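Local structure of LAO/AO transport system kinase (Escherichia coli, 2P67) at residues A[88-93]-A[142-147]. The protein is a MeaB-family member of the P-loop NTPase class, with a parallel beta-sheet core, and probably binds nucleotide. Sequence-based numbering, arbitrary orientation.
Sequences AVIAVD and LLCEAA
Ala-88 and Ile-90 of strand 87-92 meet Cys-144 of helix 133-146 in a small, buried apolar contact where the helix packs on one face of the parallel sheet of a P-loop NTPase fold. The thiol does most of the touching: SG of Cys-144 lies 3.6 Å from CB of Ala-88 and 4.1 Å from CD1 of Ile-90. SG is anti to its own carbonyl carbon and beside the backbone N (chi1 -66°), which sets it against both strand side chains. Ala-88 suits its place because a lone methyl lets the helix come close: its CA is 6.8 Å from CA of Cys-144, and its CB 4.0 Å from CB of Cys-144. Two residues along, on the same face of the strand, Ile-90 has CG1 beside its backbone N (chi1 -53°) and the length to bring its terminal methyl back to the sulfur. Compact and weakly polar, cysteine can lay its sulfur against both methyls. Beyond the contact, Cys-144 also touches Met-28 of helix 21-32 and Val-152 of the adjacent strand 151-157, to which Ala-88 and Ile-90 are joined by backbone hydrogen bonds. Leu-143 packs on Leu-24 and Leu-45, so helix 133-146 lies between the sheet and helices 21-32 and 36-49.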
loop_
_atom_site.group_PDB
_atom_site.type_symbol
_atom_site.label_atom_id
_atom_site.label_comp_id
_atom_site.label_asym_id
_atom_site.label_seq_id
_atom_site.Cartn_x
_atom_site.Cartn_y
_atom_site.Cartn_z
ATOM N N ALA A 88 -15.216 -22.730 13.606
ATOM C CA ALA A 88 -14.128 -23.404 12.898
ATOM C C ALA A 88 -12.907 -22.497 12.988
ATOM O O ALA A 88 -13.043 -21.257 12.944
ATOM C CB ALA A 88 -14.493 -23.633 11.430
ATOM N N VAL A 89 -11.736 -23.116 13.127
ATOM C CA VAL A 89 -10.460 -22.387 13.185
ATOM C C VAL A 89 -9.537 -22.893 12.065
ATOM O O VAL A 89 -9.249 -24.101 11.985
ATOM C CB VAL A 89 -9.789 -22.535 14.565
ATOM C CG1 VAL A 89 -8.445 -21.786 14.599
ATOM C CG2 VAL A 89 -10.689 -21.961 15.643
ATOM N N ILE A 90 -9.121 -21.974 11.197
ATOM C CA ILE A 90 -8.180 -22.267 10.126
ATOM C C ILE A 90 -6.842 -21.663 10.558
ATOM O O ILE A 90 -6.689 -20.444 10.600
ATOM C CB ILE A 90 -8.654 -21.686 8.785
ATOM C CG1 ILE A 90 -10.094 -22.158 8.468
ATOM C CG2 ILE A 90 -7.642 -21.963 7.681
ATOM C CD1 ILE A 90 -10.267 -23.677 8.417
ATOM N N ALA A 91 -5.911 -22.543 10.898
ATOM C CA ALA A 91 -4.610 -22.187 11.474
ATOM C C ALA A 91 -3.518 -22.151 10.396
ATOM O O ALA A 91 -3.002 -23.187 9.965
ATOM C CB ALA A 91 -4.268 -23.169 12.613
ATOM N N VAL A 92 -3.198 -20.950 9.923
ATOM C CA VAL A 92 -2.322 -20.807 8.762
ATOM C C VAL A 92 -0.863 -20.730 9.201
ATOM O O VAL A 92 -0.517 -20.007 10.138
ATOM C CB VAL A 92 -2.707 -19.597 7.879
ATOM C CG1 VAL A 92 -1.784 -19.495 6.673
ATOM C CG2 VAL A 92 -4.191 -19.693 7.426
ATOM N N ASP A 93 -0.012 -21.504 8.542
ATOM C CA ASP A 93 1.409 -21.456 8.875
ATOM C C ASP A 93 2.046 -20.136 8.435
ATOM O O ASP A 93 1.665 -19.576 7.391
ATOM C CB ASP A 93 2.157 -22.678 8.327
ATOM C CG ASP A 93 2.497 -23.665 9.419
ATOM O OD1 ASP A 93 3.705 -23.817 9.727
ATOM O OD2 ASP A 93 1.563 -24.248 10.016
ATOM N N LEU A 142 -14.554 -21.463 2.799
ATOM C CA LEU A 142 -15.791 -21.766 2.049
ATOM C C LEU A 142 -16.416 -23.099 2.463
ATOM O O LEU A 142 -17.633 -23.175 2.674
ATOM C CB LEU A 142 -15.528 -21.754 0.546
ATOM C CG LEU A 142 -15.207 -20.427 -0.143
ATOM C CD1 LEU A 142 -15.044 -20.679 -1.630
ATOM C CD2 LEU A 142 -16.305 -19.353 0.118
ATOM N N LEU A 143 -15.586 -24.132 2.634
ATOM C CA LEU A 143 -16.082 -25.443 3.083
ATOM C C LEU A 143 -16.740 -25.317 4.455
ATOM O O LEU A 143 -17.833 -25.857 4.679
ATOM C CB LEU A 143 -14.963 -26.516 3.097
ATOM C CG LEU A 143 -14.486 -26.936 1.693
ATOM C CD1 LEU A 143 -13.188 -27.736 1.773
ATOM C CD2 LEU A 143 -15.561 -27.712 0.948
ATOM N N CYS A 144 -16.107 -24.575 5.363
ATOM C CA CYS A 144 -16.696 -24.348 6.675
ATOM C C CYS A 144 -18.049 -23.619 6.601
ATOM O O CYS A 144 -18.977 -23.930 7.361
ATOM C CB CYS A 144 -15.726 -23.599 7.578
ATOM S SG CYS A 144 -14.250 -24.542 7.976
ATOM N N GLU A 145 -18.145 -22.656 5.680
ATOM C CA GLU A 145 -19.383 -21.900 5.472
ATOM C C GLU A 145 -20.484 -22.831 4.994
ATOM O O GLU A 145 -21.610 -22.815 5.528
ATOM C CB GLU A 145 -19.157 -20.774 4.473
ATOM C CG GLU A 145 -18.299 -19.627 5.104
ATOM C CD GLU A 145 -18.154 -18.407 4.223
ATOM O OE1 GLU A 145 -18.562 -18.445 3.050
ATOM O OE2 GLU A 145 -17.605 -17.392 4.713
ATOM N N ALA A 146 -20.157 -23.638 3.993
ATOM C CA ALA A 146 -21.129 -24.589 3.447
ATOM C C ALA A 146 -21.546 -25.618 4.510
ATOM O O ALA A 146 -22.710 -26.052 4.537
ATOM C CB ALA A 146 -20.570 -25.256 2.186
ATOM N N ALA A 147 -20.621 -25.956 5.415
ATOM C CA ALA A 147 -20.872 -26.887 6.528
ATOM C C ALA A 147 -21.727 -26.314 7.682
ATOM O O ALA A 147 -22.061 -27.028 8.641
ATOM C CB ALA A 147 -19.543 -27.398 7.079
#